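Local atomic coordinates of fructose transport system repressor FruR (Pseudomonas putida, PDB entry 3O74), a protein that regulates transcription, probably as a sequence-specific DNA-binding repressor and activator of the LacI family, with fructose 1-phosphate as its preferred effector. Residues D182-T187 and L209-F214; N228-Q233 and R263-R268. All coordinates share one frame; numbering follows the deposited sequence.

Contacts 1 and 2 are pairings of successive strands in one sheet, their centres about 13 Å apart. Strand 210-214 pairs with strand 183-186 in contact 1 and uses its other edge for strand 227-231 of contact 2. There Thr213 bonds through both its N and its O: N lies 2.8 Å from Asn228 O and O 3.0 Å from Met230 N, both probable hydrogen bonds. At the end of the strand, Phe214 CD2 packs 3.6 Å from Arg263 NE. In LacI-family repressors the effector binds in the cleft between two lobes; Gln232 of contact 2, which also touches helix 15-30, probably lies toward that side, its side chain about 6 Å from a bound glycerol.

Contact 1: D182-T187 and L209-F214; sequences DALVTT and LQLGTF
Thr186 and Thr213 meet through their hydroxyls: Thr186 OG1 donates to Thr213 OG1 at 2.7 Å, and Thr213 OG1 donates to Phe214 O at 3.0 Å. Thr213 OG1 stands anti to its backbone N (chi1 -172°), which sets it between Thr186 OG1 and the carbonyl oxygen of Phe214. Threonine suits this buried place, combining a beta-branched shape with a hydroxyl that finds its partner on the adjacent strand, under helix 189-201. On the same face, Leu184 and Leu211 run alongside each other, Leu184 CD2 3.7 Å from Leu211 CD2. That helix covers all four residues through Leu192, Val195 and Phe196. On the other face Gly212 puts nothing beside the branched side chain of Val185, which Leu111 and Leu115 of helix 104-116 cover. Between the backbones, Val185 CA approaches Gly212 O at 3.1 Å, and Leu184 and Thr186 each bond through N and O to the neighbouring strand (Gln210 O and Gly212 N; Gly212 O and Phe214 N).

The Asp182 end is looser and partly exposed. Asp182 O still accepts Gln210 N at 3.0 Å, but the Asp182 carboxylate turns away to Arg121 N. Gln210 packs its CB 3.9 Å from Ala183 CB, then bends at chi2 and leads its amide away. Polar ends suit this margin. The parallel strands and connecting helix 189-201 form a beta-alpha-beta unit, the repeating element of the periplasmic-binding-protein fold.

Contact 2: N228-Q233 and R263-R268; sequences NAMAQQ and RTFKQR
The ring of Phe265 is covered on both faces: CE of Met230, here selenomethionine, lies over one, and CG of Gln267, two residues further along Phe265's own segment, over the opposite one, both offset toward the rim. Met230 CE is 3.7 Å from the ring centroid, a CH-pi contact, while SE lies obliquely above the ring, making the pair a Met-aromatic contact. The Met230-Phe265 pair occupies a non-hydrogen-bonded position of antiparallel strands, where strand 257-266 joins strand 227-231 in the mixed sheet of a LacI-type, periplasmic-binding-protein fold. A long, flexible thioether suits the place: Met230 bends at chi2 (-76°), bringing SE back toward the ring.

The flanking pairs carry the backbone bonds. Ala229 and Lys266 exchange two, with Lys266 N 2.7 Å from Ala229 O, and Ala231 and Thr264 exchange two more. Both alanines are small enough to sit beside Asp216, while Lys266 sends its ammonium to Asp221, which also binds Arg268.

At the Arg263 end, NH1 donates to Met230 O at 3.0 Å, the oxygen lying 23° out of the guanidinium plane, and NE forms a salt bridge with Asp104. The methylene CG of Gln232 covers one guanidinium face, 3.2 Å from Arg263 NH1, and the plane of the Gln232 amide stands 74° from that of the Arg263 guanidinium. Arginine's several N-H groups can serve a carbonyl and a carboxylate together.

At the other end Asn228 takes over from backbone pairing. An asparagine amide suits the place: OD1 accepts two backbone N-H groups, Arg268 N at 2.8 Å and Ile269 N, while ND2 is hydrogen-bonded to Ser114 OG. One water accepts from Asn228 ND2 at 2.8 Å and, weakly, from Gln267 NE2 at 2.9 Å.

Contact 1: D182-T187 and L209-F214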
loop_
_atom_site.group_PDB
_atom_site.type_symbol
_atom_site.label_atom_id
_atom_site.label_comp_id
_atom_site.label_asym_id
_atom_site.label_seq_id
_atom_site.Cartn_x
_atom_site.Cartn_y
_atom_site.Cartn_z
ATOM N N ASP B 182 27.297 -6.934 -12.594
ATOM C CA ASP B 182 27.055 -8.352 -12.374
ATOM C C ASP B 182 26.076 -8.571 -11.225
ATOM O O ASP B 182 25.351 -9.563 -11.198
ATOM C CB ASP B 182 28.362 -9.091 -12.100
ATOM C CG ASP B 182 29.187 -9.298 -13.355
ATOM O OD1 ASP B 182 28.710 -8.941 -14.455
ATOM O OD2 ASP B 182 30.312 -9.825 -13.240
ATOM N N ALA B 183 26.053 -7.631 -10.285
ATOM C CA ALA B 183 25.213 -7.758 -9.098
ATOM C C ALA B 183 24.726 -6.396 -8.623
ATOM O O ALA B 183 25.415 -5.386 -8.782
ATOM C CB ALA B 183 25.970 -8.470 -7.979
ATOM N N LEU B 184 23.540 -6.375 -8.031
ATOM C CA LEU B 184 22.934 -5.123 -7.606
ATOM C C LEU B 184 22.097 -5.290 -6.346
ATOM O O LEU B 184 21.296 -6.218 -6.232
ATOM C CB LEU B 184 22.060 -4.549 -8.721
ATOM C CG LEU B 184 21.228 -3.327 -8.327
ATOM C CD1 LEU B 184 22.122 -2.114 -8.163
ATOM C CD2 LEU B 184 20.138 -3.053 -9.355
ATOM N N VAL B 185 22.290 -4.374 -5.404
ATOM C CA VAL B 185 21.451 -4.304 -4.215
ATOM C C VAL B 185 20.691 -2.986 -4.210
ATOM O O VAL B 185 21.289 -1.925 -4.394
ATOM C CB VAL B 185 22.287 -4.398 -2.927
ATOM C CG1 VAL B 185 21.420 -4.125 -1.700
ATOM C CG2 VAL B 185 22.953 -5.758 -2.824
ATOM N N THR B 186 19.375 -3.054 -4.022
ATOM C CA THR B 186 18.576 -1.852 -3.811
ATOM C C THR B 186 18.154 -1.794 -2.348
ATOM O O THR B 186 17.787 -2.811 -1.756
ATOM C CB THR B 186 17.326 -1.821 -4.708
ATOM O OG1 THR B 186 16.575 -3.025 -4.517
ATOM C CG2 THR B 186 17.716 -1.712 -6.173
ATOM N N THR B 187 18.208 -0.602 -1.765
ATOM C CA THR B 187 17.915 -0.440 -0.346
ATOM C C THR B 187 16.417 -0.350 -0.070
ATOM O O THR B 187 15.999 -0.215 1.079
ATOM C CB THR B 187 18.606 0.797 0.229
ATOM O OG1 THR B 187 18.077 1.976 -0.393
ATOM C CG2 THR B 187 20.126 0.710 0.002
ATOM N N LEU B 209 21.214 -9.865 -14.316
ATOM C CA LEU B 209 22.069 -9.615 -13.154
ATOM C C LEU B 209 21.617 -10.354 -11.895
ATOM O O LEU B 209 20.490 -10.845 -11.818
ATOM C CB LEU B 209 22.180 -8.112 -12.860
ATOM C CG LEU B 209 21.011 -7.162 -13.143
ATOM C CD1 LEU B 209 19.661 -7.784 -12.836
ATOM C CD2 LEU B 209 21.194 -5.858 -12.375
ATOM N N GLN B 210 22.515 -10.434 -10.916
ATOM C CA GLN B 210 22.175 -10.914 -9.580
ATOM C C GLN B 210 21.507 -9.780 -8.809
ATOM O O GLN B 210 22.108 -8.721 -8.629
ATOM C CB GLN B 210 23.436 -11.350 -8.836
ATOM C CG GLN B 210 24.189 -12.495 -9.488
ATOM C CD GLN B 210 23.722 -13.849 -8.999
ATOM O OE1 GLN B 210 22.911 -14.510 -9.645
ATOM N NE2 GLN B 210 24.237 -14.271 -7.851
ATOM N N LEU B 211 20.278 -10.002 -8.345
ATOM C CA LEU B 211 19.508 -8.945 -7.691
ATOM C C LEU B 211 19.190 -9.222 -6.229
ATOM O O LEU B 211 18.819 -10.335 -5.858
ATOM C CB LEU B 211 18.196 -8.689 -8.434
ATOM C CG LEU B 211 18.239 -7.923 -9.749
ATOM C CD1 LEU B 211 16.832 -7.776 -10.295
ATOM C CD2 LEU B 211 18.882 -6.562 -9.549
ATOM N N GLY B 212 19.309 -8.183 -5.411
ATOM C CA GLY B 212 18.934 -8.255 -4.014
ATOM C C GLY B 212 18.322 -6.937 -3.578
ATOM O O GLY B 212 18.753 -5.870 -4.020
ATOM N N THR B 213 17.321 -7.005 -2.705
ATOM C CA THR B 213 16.598 -5.807 -2.298
ATOM C C THR B 213 16.105 -5.887 -0.859
ATOM O O THR B 213 15.964 -6.972 -0.296
ATOM C CB THR B 213 15.381 -5.550 -3.211
ATOM O OG1 THR B 213 14.806 -4.274 -2.903
ATOM C CG2 THR B 213 14.327 -6.637 -3.022
ATOM N N PHE B 214 15.863 -4.723 -0.266
ATOM C CA PHE B 214 15.127 -4.644 0.986
ATOM C C PHE B 214 13.645 -4.633 0.663
ATOM O O PHE B 214 13.232 -4.130 -0.383
ATOM C CB PHE B 214 15.512 -3.389 1.762
ATOM C CG PHE B 214 16.793 -3.524 2.529
ATOM C CD1 PHE B 214 18.006 -3.621 1.870
ATOM C CD2 PHE B 214 16.783 -3.545 3.916
ATOM C CE1 PHE B 214 19.190 -3.744 2.581
ATOM C CE2 PHE B 214 17.956 -3.666 4.628
ATOM C CZ PHE B 214 19.161 -3.766 3.962
#

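Contact 2: N228-Q233 and R263-R268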
loop_
_atom_site.group_PDB
_atom_site.type_symbol
_atom_site.label_atom_id
_atom_site.label_comp_id
_atom_site.label_asym_id
_atom_site.label_seq_id
_atom_site.Cartn_x
_atom_site.Cartn_y
_atom_site.Cartn_z
ATOM N N ASN B 228 16.676 -11.886 -4.389
ATOM C CA ASN B 228 16.758 -12.085 -2.947
ATOM C C ASN B 228 16.214 -10.867 -2.209
ATOM O O ASN B 228 16.510 -9.731 -2.572
ATOM C CB ASN B 228 18.196 -12.361 -2.520
ATOM C CG ASN B 228 18.645 -13.768 -2.864
ATOM O OD1 ASN B 228 17.869 -14.577 -3.372
ATOM N ND2 ASN B 228 19.900 -14.067 -2.579
ATOM N N ALA B 229 15.422 -11.106 -1.170
ATOM C CA ALA B 229 14.748 -10.018 -0.469
ATOM C C ALA B 229 14.844 -10.133 1.051
ATOM O O ALA B 229 14.723 -11.218 1.611
ATOM C CB ALA B 229 13.293 -9.933 -0.906
HETATM N N MSE B 230 15.056 -8.995 1.708
HETATM C CA MSE B 230 15.080 -8.922 3.165
HETATM C C MSE B 230 13.832 -8.192 3.655
HETATM O O MSE B 230 13.777 -6.966 3.611
HETATM C CB MSE B 230 16.325 -8.171 3.633
HETATM C CG MSE B 230 17.608 -8.981 3.599
HETATM SE SE MSE B 230 17.694 -10.241 5.077
HETATM C CE MSE B 230 19.523 -10.848 4.830
ATOM N N ALA B 231 12.837 -8.943 4.123
ATOM C CA ALA B 231 11.554 -8.366 4.523
ATOM C C ALA B 231 11.471 -8.044 6.020
ATOM O O ALA B 231 12.033 -8.755 6.847
ATOM C CB ALA B 231 10.413 -9.284 4.113
ATOM N N GLN B 232 10.756 -6.973 6.356
ATOM C CA GLN B 232 10.512 -6.612 7.747
ATOM C C GLN B 232 9.546 -7.591 8.391
ATOM O O GLN B 232 8.646 -8.104 7.730
ATOM C CB GLN B 232 9.898 -5.213 7.844
ATOM C CG GLN B 232 10.745 -4.077 7.297
ATOM C CD GLN B 232 10.099 -2.718 7.536
ATOM O OE1 GLN B 232 9.490 -2.484 8.579
ATOM N NE2 GLN B 232 10.235 -1.819 6.569
ATOM N N GLN B 233 9.723 -7.835 9.685
ATOM C CA GLN B 233 8.702 -8.522 10.462
ATOM C C GLN B 233 7.721 -7.461 10.959
ATOM O O GLN B 233 7.810 -7.002 12.099
ATOM C CB GLN B 233 9.323 -9.294 11.631
ATOM C CG GLN B 233 10.351 -10.342 11.206
ATOM C CD GLN B 233 10.803 -11.245 12.344
ATOM O OE1 GLN B 233 10.088 -12.161 12.748
ATOM N NE2 GLN B 233 12.003 -10.995 12.855
ATOM N N ARG B 263 15.249 -8.847 10.156
ATOM C CA ARG B 263 14.511 -9.052 8.919
ATOM C C ARG B 263 14.549 -10.529 8.534
ATOM O O ARG B 263 15.474 -11.249 8.906
ATOM C CB ARG B 263 15.104 -8.201 7.794
ATOM C CG ARG B 263 14.851 -6.706 7.946
ATOM C CD ARG B 263 15.395 -5.911 6.764
ATOM N NE ARG B 263 15.051 -4.496 6.875
ATOM C CZ ARG B 263 14.045 -3.916 6.229
ATOM N NH1 ARG B 263 13.286 -4.624 5.406
ATOM N NH2 ARG B 263 13.802 -2.622 6.397
ATOM N N THR B 264 13.542 -10.987 7.796
ATOM C CA THR B 264 13.539 -12.362 7.308
ATOM C C THR B 264 14.146 -12.426 5.909
ATOM O O THR B 264 13.871 -11.573 5.063
ATOM C CB THR B 264 12.129 -12.973 7.317
ATOM O OG1 THR B 264 11.244 -12.156 6.541
ATOM C CG2 THR B 264 11.607 -13.063 8.745
ATOM N N PHE B 265 14.988 -13.427 5.677
ATOM C CA PHE B 265 15.669 -13.566 4.395
ATOM C C PHE B 265 14.842 -14.421 3.438
ATOM O O PHE B 265 14.539 -15.582 3.725
ATOM C CB PHE B 265 17.057 -14.178 4.594
ATOM C CG PHE B 265 18.028 -13.876 3.480
ATOM C CD1 PHE B 265 19.376 -14.168 3.622
ATOM C CD2 PHE B 265 17.596 -13.297 2.298
ATOM C CE1 PHE B 265 20.274 -13.895 2.606
ATOM C CE2 PHE B 265 18.492 -13.021 1.277
ATOM C CZ PHE B 265 19.831 -13.320 1.433
ATOM N N LYS B 266 14.464 -13.834 2.308
ATOM C CA LYS B 266 13.758 -14.561 1.264
ATOM C C LYS B 266 14.709 -14.785 0.099
ATOM O O LYS B 266 14.923 -13.889 -0.716
ATOM C CB LYS B 266 12.535 -13.782 0.787
ATOM C CG LYS B 266 11.835 -14.425 -0.403
ATOM C CD LYS B 266 11.138 -15.720 -0.008
ATOM C CE LYS B 266 10.882 -16.600 -1.223
ATOM N NZ LYS B 266 9.452 -16.993 -1.364
ATOM N N GLN B 267 15.292 -15.977 0.029
ATOM C CA GLN B 267 16.231 -16.299 -1.038
ATOM C C GLN B 267 15.536 -16.972 -2.203
ATOM O O GLN B 267 14.865 -17.991 -2.041
ATOM C CB GLN B 267 17.373 -17.178 -0.530
ATOM C CG GLN B 267 18.488 -16.413 0.176
ATOM C CD GLN B 267 19.671 -17.300 0.519
ATOM O OE1 GLN B 267 19.580 -18.181 1.380
ATOM N NE2 GLN B 267 20.789 -17.076 -0.161
ATOM N N ARG B 268 15.699 -16.385 -3.380
ATOM C CA ARG B 268 15.120 -16.929 -4.593
ATOM C C ARG B 268 16.231 -17.307 -5.562
ATOM O O ARG B 268 15.997 -17.988 -6.556
ATOM C CB ARG B 268 14.166 -15.914 -5.217
ATOM C CG ARG B 268 13.047 -15.506 -4.279
ATOM C CD ARG B 268 12.267 -14.332 -4.822
ATOM N NE ARG B 268 11.560 -13.624 -3.759
ATOM C CZ ARG B 268 10.239 -13.575 -3.652
ATOM N NH1 ARG B 268 9.483 -14.183 -4.551
ATOM N NH2 ARG B 268 9.673 -12.913 -2.656
HETATM O O HOH W 1 20.996 -16.596 -2.980
HETATM O O HOH W 2 8.416 -11.266 7.022
#